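Local structure of mannose recognizing lectin (Marasmius oreades, 4TKC) at residues Leu23-Ser27 with Gly28-Phe32; Ser47-Trp51 with Ser52-Lys56. The protein binds mannose as a fungal lectin of the bulb-type family, with a mannose held in each of two pockets of the chain. All coordinates share one frame; numbering follows the deposited sequence.

Contact 1 (Leu23-Ser27 with Gly28-Phe32); sequences LISDS and GRVEF
L23 and F32 form an antiparallel hydrogen-bonded pair, L23 N giving to F32 O at 2.9 Å and F32 N returning to L23 O. The next rung is S25 N to V30 O at 2.8 Å. Between them I24 and E31 make a non-hydrogen-bonded pair. At the end, G28 N bonds S25 O and closes a type I turn over S25-G28; G28 takes a positive phi (85°) there.

S25 adds a side-chain grip. With chi1 at 64°, OG stands between its own N and carbonyl carbon and accepts from V30 N at 3.0 Å. S27 OG joins S25 OG at 2.8 Å, so the two hydroxyls are linked within the turn. R29 forms a salt bridge with D45; E31 accepts a hydrogen bond from H5 and pairs with R33 in a salt bridge.

Apolar contacts divide between the two faces. CD1 of I24 lies 3.9 Å from CB of E31 on one. On the other, L23 and F32 lie side by side, CD1 of L23 4.0 Å from CD2 of the F32 ring, among I17, L93 and C95. This is a beta hairpin whose connection holds a type I turn, joining strands 21-24 and 30-34 in one of the three four-stranded sheets of the bulb-type lectin beta-prism.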
ATOM      1  N   LEU A  23       0.083  -5.728   8.768  1.00 15.77           N
ATOM      2  CA  LEU A  23       1.034  -5.139   9.706  1.00 14.54           C
ATOM      3  C   LEU A  23       1.417  -6.257  10.691  1.00 14.84           C
ATOM      4  O   LEU A  23       0.596  -7.126  10.971  1.00 16.60           O
ATOM      5  CB  LEU A  23       0.416  -4.000  10.544  1.00 15.23           C
ATOM      6  CG  LEU A  23      -0.234  -2.889   9.716  1.00 15.26           C
ATOM      7  CD1 LEU A  23      -0.855  -1.776  10.545  1.00 15.74           C
ATOM      8  CD2 LEU A  23       0.817  -2.323   8.776  1.00 15.90           C
ATOM      9  N   ILE A  24       2.639  -6.169  11.203  1.00 14.78           N
ATOM     10  CA  ILE A  24       3.139  -7.116  12.206  1.00 15.78           C
ATOM     11  C   ILE A  24       3.821  -6.344  13.328  1.00 15.43           C
ATOM     12  O   ILE A  24       4.519  -5.374  13.120  1.00 16.59           O
ATOM     13  CB  ILE A  24       4.117  -8.145  11.543  1.00 16.41           C
ATOM     14  CG1 ILE A  24       4.520  -9.289  12.485  1.00 18.16           C
ATOM     15  CG2 ILE A  24       5.339  -7.448  10.948  1.00 18.84           C
ATOM     16  CD1 ILE A  24       3.378 -10.216  12.810  1.00 17.16           C
ATOM     17  N   SER A  25       3.479  -6.714  14.565  1.00 15.39           N
ATOM     18  CA  SER A  25       4.159  -6.149  15.742  1.00 17.53           C
ATOM     19  C   SER A  25       5.644  -6.508  15.722  1.00 15.59           C
ATOM     20  O   SER A  25       6.047  -7.550  15.165  1.00 16.90           O
ATOM     21  CB  SER A  25       3.521  -6.599  17.072  1.00 17.08           C
ATOM     22  OG  SER A  25       3.652  -7.998  17.250  1.00 17.61           O
ATOM     23  N   ASP A  26       6.442  -5.677  16.392  1.00 15.70           N
ATOM     24  CA  ASP A  26       7.862  -5.948  16.539  1.00 16.71           C
ATOM     25  C   ASP A  26       8.111  -7.341  17.115  1.00 17.30           C
ATOM     26  O   ASP A  26       9.051  -8.036  16.745  1.00 18.00           O
ATOM     27  CB  ASP A  26       8.575  -4.872  17.361  1.00 18.27           C
ATOM     28  CG  ASP A  26       8.534  -3.506  16.713  1.00 15.54           C
ATOM     29  OD1 ASP A  26       8.387  -3.422  15.466  1.00 17.34           O
ATOM     30  OD2 ASP A  26       8.563  -2.520  17.487  1.00 16.92           O
ATOM     31  N   SER A  27       7.234  -7.747  18.024  1.00 18.70           N
ATOM     32  CA  SER A  27       7.341  -9.035  18.696  1.00 18.64           C
ATOM     33  C   SER A  27       7.039 -10.212  17.786  1.00 19.62           C
ATOM     34  O   SER A  27       7.369 -11.355  18.121  1.00 20.33           O
ATOM     35  CB  SER A  27       6.359  -9.113  19.871  1.00 17.36           C
ATOM     36  OG  SER A  27       5.019  -9.153  19.393  1.00 19.07           O
ATOM     37  N   GLY A  28       6.364  -9.947  16.660  1.00 16.56           N
ATOM     38  CA  GLY A  28       5.881 -11.038  15.827  1.00 17.55           C
ATOM     39  C   GLY A  28       4.538 -11.636  16.223  1.00 15.80           C
ATOM     40  O   GLY A  28       4.006 -12.498  15.503  1.00 17.65           O
ATOM     41  N   ARG A  29       4.035 -11.271  17.416  1.00 17.18           N
ATOM     42  CA  ARG A  29       2.849 -11.955  17.984  1.00 15.96           C
ATOM     43  C   ARG A  29       1.530 -11.374  17.512  1.00 15.80           C
ATOM     44  O   ARG A  29       0.533 -12.084  17.482  1.00 18.23           O
ATOM     45  CB  ARG A  29       2.867 -11.958  19.518  1.00 19.43           C
ATOM     46  CG  ARG A  29       4.117 -12.577  20.148  1.00 19.01           C
ATOM     47  CD  ARG A  29       4.032 -12.663  21.664  1.00 18.59           C
ATOM     48  NE  ARG A  29       2.831 -13.393  22.088  1.00 19.35           N
ATOM     49  CZ  ARG A  29       2.229 -13.269  23.266  1.00 17.93           C
ATOM     50  NH1 ARG A  29       2.727 -12.469  24.212  1.00 21.27           N
ATOM     51  NH2 ARG A  29       1.030 -13.816  23.386  1.00 18.29           N
ATOM     52  N   VAL A  30       1.533 -10.118  17.070  1.00 17.32           N
ATOM     53  CA  VAL A  30       0.277  -9.436  16.799  1.00 17.11           C
ATOM     54  C   VAL A  30       0.292  -9.029  15.316  1.00 14.54           C
ATOM     55  O   VAL A  30       1.255  -8.412  14.881  1.00 16.05           O
ATOM     56  CB  VAL A  30       0.105  -8.184  17.688  1.00 15.88           C
ATOM     57  CG1 VAL A  30      -1.298  -7.596  17.515  1.00 18.17           C
ATOM     58  CG2 VAL A  30       0.349  -8.517  19.179  1.00 18.27           C
ATOM     59  N   GLU A  31      -0.746  -9.433  14.587  1.00 16.83           N
ATOM     60  CA  GLU A  31      -0.783  -9.254  13.132  1.00 15.94           C
ATOM     61  C   GLU A  31      -2.151  -8.721  12.754  1.00 14.87           C
ATOM     62  O   GLU A  31      -3.199  -9.314  13.052  1.00 16.38           O
ATOM     63  CB  GLU A  31      -0.489 -10.591  12.453  1.00 17.34           C
ATOM     64  CG  GLU A  31      -0.176 -10.449  10.960  1.00 19.00           C
ATOM     65  CD  GLU A  31       0.253 -11.759  10.346  1.00 18.31           C
ATOM     66  OE1 GLU A  31      -0.444 -12.766  10.563  1.00 20.65           O
ATOM     67  OE2 GLU A  31       1.199 -11.752   9.534  1.00 19.27           O
ATOM     68  N   PHE A  32      -2.128  -7.671  11.922  1.00 15.20           N
ATOM     69  CA  PHE A  32      -3.318  -7.014  11.422  1.00 13.93           C
ATOM     70  C   PHE A  32      -3.372  -7.301   9.917  1.00 14.42           C
ATOM     71  O   PHE A  32      -2.605  -6.749   9.105  1.00 16.30           O
ATOM     72  CB  PHE A  32      -3.251  -5.521  11.663  1.00 13.92           C
ATOM     73  CG  PHE A  32      -4.462  -4.769  11.189  1.00 15.00           C
ATOM     74  CD1 PHE A  32      -5.742  -5.108  11.607  1.00 15.00           C
ATOM     75  CD2 PHE A  32      -4.340  -3.785  10.223  1.00 18.11           C
ATOM     76  CE1 PHE A  32      -6.848  -4.394  11.199  1.00 17.35           C
ATOM     77  CE2 PHE A  32      -5.449  -3.081   9.800  1.00 19.93           C
ATOM     78  CZ  PHE A  32      -6.696  -3.381  10.293  1.00 17.06           C
TER

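Contact 2 (Ser47-Trp51 with Ser52-Lys56)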
ATOM      1  N   SER A  47      -3.648 -17.332  16.388  1.00 20.21           N
ATOM      2  CA  SER A  47      -4.545 -18.215  17.123  1.00 29.20           C
ATOM      3  C   SER A  47      -5.806 -17.464  17.592  1.00 26.14           C
ATOM      4  O   SER A  47      -6.940 -17.908  17.383  1.00 31.33           O
ATOM      5  CB  SER A  47      -3.763 -18.816  18.318  1.00 43.50           C
ATOM      6  OG  SER A  47      -4.597 -19.242  19.398  1.00 47.36           O
ATOM      7  N   ARG A  48      -5.608 -16.285  18.151  1.00 21.67           N
ATOM      8  CA  ARG A  48      -6.687 -15.585  18.867  1.00 22.27           C
ATOM      9  C   ARG A  48      -7.103 -14.314  18.110  1.00 18.67           C
ATOM     10  O   ARG A  48      -6.304 -13.406  17.951  1.00 21.22           O
ATOM     11  CB  ARG A  48      -6.187 -15.284  20.278  1.00 24.64           C
ATOM     12  CG  ARG A  48      -7.042 -14.415  21.162  1.00 40.21           C
ATOM     13  CD  ARG A  48      -6.423 -14.391  22.552  1.00 51.74           C
ATOM     14  NE  ARG A  48      -7.025 -13.366  23.388  1.00 58.90           N
ATOM     15  CZ  ARG A  48      -6.533 -12.984  24.572  1.00 59.81           C
ATOM     16  NH1 ARG A  48      -5.374 -13.504  25.055  1.00 65.37           N
ATOM     17  NH2 ARG A  48      -7.159 -12.019  25.231  1.00 60.55           N
ATOM     18  N   LYS A  49      -8.328 -14.320  17.575  1.00 20.80           N
ATOM     19  CA  LYS A  49      -8.887 -13.166  16.856  1.00 22.46           C
ATOM     20  C   LYS A  49      -9.309 -12.097  17.852  1.00 18.94           C
ATOM     21  O   LYS A  49     -10.304 -12.240  18.571  1.00 25.16           O
ATOM     22  CB  LYS A  49     -10.078 -13.560  15.971  1.00 20.13           C
ATOM     23  CG  LYS A  49     -10.440 -12.515  14.908  1.00 24.00           C
ATOM     24  CD  LYS A  49     -11.316 -13.076  13.775  1.00 21.62           C
ATOM     25  CE  LYS A  49     -12.704 -13.429  14.278  1.00 28.04           C
ATOM     26  NZ  LYS A  49     -13.538 -13.992  13.177  1.00 30.78           N
ATOM     27  N   LEU A  50      -8.450 -11.106  18.007  1.00 18.80           N
ATOM     28  CA  LEU A  50      -8.681 -10.003  18.938  1.00 19.23           C
ATOM     29  C   LEU A  50      -9.814  -9.088  18.501  1.00 18.86           C
ATOM     30  O   LEU A  50     -10.554  -8.526  19.303  1.00 19.58           O
ATOM     31  CB  LEU A  50      -7.402  -9.216  19.162  1.00 18.49           C
ATOM     32  CG  LEU A  50      -6.248  -9.993  19.776  1.00 18.85           C
ATOM     33  CD1 LEU A  50      -5.027  -9.075  19.833  1.00 19.02           C
ATOM     34  CD2 LEU A  50      -6.622 -10.567  21.142  1.00 21.86           C
ATOM     35  N   TRP A  51      -9.868  -8.849  17.186  1.00 16.90           N
ATOM     36  CA  TRP A  51     -10.753  -7.839  16.623  1.00 17.47           C
ATOM     37  C   TRP A  51     -10.874  -8.118  15.142  1.00 17.46           C
ATOM     38  O   TRP A  51      -9.927  -8.611  14.546  1.00 18.03           O
ATOM     39  CB  TRP A  51     -10.134  -6.438  16.832  1.00 15.49           C
ATOM     40  CG  TRP A  51     -10.952  -5.293  16.304  1.00 16.69           C
ATOM     41  CD1 TRP A  51     -11.781  -4.465  16.990  1.00 18.77           C
ATOM     42  CD2 TRP A  51     -10.910  -4.783  14.952  1.00 16.15           C
ATOM     43  NE1 TRP A  51     -12.298  -3.503  16.129  1.00 17.72           N
ATOM     44  CE2 TRP A  51     -11.786  -3.702  14.884  1.00 16.36           C
ATOM     45  CE3 TRP A  51     -10.217  -5.152  13.802  1.00 18.64           C
ATOM     46  CZ2 TRP A  51     -12.028  -3.009  13.719  1.00 18.84           C
ATOM     47  CZ3 TRP A  51     -10.445  -4.427  12.598  1.00 16.56           C
ATOM     48  CH2 TRP A  51     -11.330  -3.362  12.585  1.00 19.19           C
ATOM     49  N   SER A  52     -12.081  -7.948  14.609  1.00 19.41           N
ATOM     50  CA  SER A  52     -12.248  -8.131  13.170  1.00 15.65           C
ATOM     51  C   SER A  52     -13.428  -7.401  12.589  1.00 17.30           C
ATOM     52  O   SER A  52     -14.345  -7.030  13.269  1.00 21.64           O
ATOM     53  CB  SER A  52     -12.410  -9.612  12.841  1.00 19.86           C
ATOM     54  OG  SER A  52     -13.598 -10.112  13.429  1.00 20.96           O
ATOM     55  N   VAL A  53     -13.323  -7.170  11.264  1.00 17.27           N
ATOM     56  CA  VAL A  53     -14.471  -6.816  10.419  1.00 18.81           C
ATOM     57  C   VAL A  53     -14.575  -7.915   9.355  1.00 18.75           C
ATOM     58  O   VAL A  53     -13.766  -7.987   8.432  1.00 17.75           O
ATOM     59  CB  VAL A  53     -14.305  -5.430   9.732  1.00 21.69           C
ATOM     60  CG1 VAL A  53     -15.441  -5.193   8.724  1.00 20.95           C
ATOM     61  CG2 VAL A  53     -14.253  -4.322  10.784  1.00 22.09           C
ATOM     62  N   ASP A  54     -15.550  -8.797   9.520  1.00 19.22           N
ATOM     63  CA  ASP A  54     -15.660  -9.996   8.699  1.00 19.92           C
ATOM     64  C   ASP A  54     -16.901  -9.927   7.828  1.00 18.22           C
ATOM     65  O   ASP A  54     -17.845  -9.238   8.154  1.00 20.03           O
ATOM     66  CB  ASP A  54     -15.804 -11.221   9.613  1.00 21.69           C
ATOM     67  CG  ASP A  54     -14.578 -11.468  10.475  1.00 20.58           C
ATOM     68  OD1 ASP A  54     -13.439 -11.190  10.021  1.00 21.61           O
ATOM     69  OD2 ASP A  54     -14.741 -11.998  11.588  1.00 31.07           O
ATOM     70  N   GLY A  55     -16.828 -10.538   6.651  1.00 17.54           N
ATOM     71  CA  GLY A  55     -18.007 -10.715   5.833  1.00 20.44           C
ATOM     72  C   GLY A  55     -18.265  -9.629   4.793  1.00 19.27           C
ATOM     73  O   GLY A  55     -19.321  -9.622   4.168  1.00 21.42           O
ATOM     74  N   LYS A  56     -17.452  -8.581   4.828  1.00 18.16           N
ATOM     75  CA  LYS A  56     -17.694  -7.438   3.931  1.00 19.09           C
ATOM     76  C   LYS A  56     -16.864  -7.351   2.639  1.00 15.92           C
ATOM     77  O   LYS A  56     -16.969  -6.357   1.923  1.00 18.54           O
ATOM     78  CB  LYS A  56     -17.594  -6.132   4.746  1.00 17.85           C
ATOM     79  CG  LYS A  56     -18.512  -6.162   5.967  1.00 16.21           C
ATOM     80  CD  LYS A  56     -18.666  -4.807   6.640  1.00 20.04           C
ATOM     81  CE  LYS A  56     -19.488  -3.824   5.820  1.00 26.46           C
ATOM     82  NZ  LYS A  56     -19.755  -2.538   6.532  1.00 38.96           N
TER
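S52 C and V53 N lie over one face of the W51 indole. Both segments share strand 48-53, at the edge of a four-stranded sheet in the bulb-type lectin beta-prism. A classic beta bulge, L50 and W51 both facing L42 of strand 40-44, breaks the strand where the chain turns a corner at W51.

At the far end of the six-membered ring, CH2 of W51 touches CG2 of V53 at 3.6 Å, the two side chains running side by side in the same direction. With CG anti to the backbone N (chi1 -180°), the indole extends alongside the chain that follows it. W80 also meets this indole, the two ring planes steeply inclined to each other.

The polar cluster gathers at the carboxylate of D54. K49 and D54 come from opposite directions, and the lysine chain, bent at chi3, passes S52 with CE of K49 3.5 Å from OG of S52. OD1 of D54 accepts from Q41, giving the carboxylate a partner on strand 40-44 as well. Two donors hold OD2 of D54, from opposite faces of its plane: S52 OG, 2.9 Å from OD2, sits well above it (58°), while K49 NZ closes a salt bridge with OD2 at 2.8 Å, arriving on the syn side and 25° out of the plane.

In the fold
Both contacts belong to the same four-stranded sheet: contact 1 pairs the edge strand 21-24 with the inner strand 30-34; contact 2 lies along the bulged strand 48-53 at the other edge, with strand 40-44 between. Contact 1 is partly buried, turning one apolar face inward while D26-G28 of its turn are exposed; contact 2 is a surface contact. The chemistry follows: paired backbones and linked hydroxyls in the hairpin, a lysine-carboxylate bridge and an indole laid on its own chain at the corner. Their centres are 15 Å apart, yet they meet where CE1 of F32 packs at 3.9 Å from CZ3 of W51.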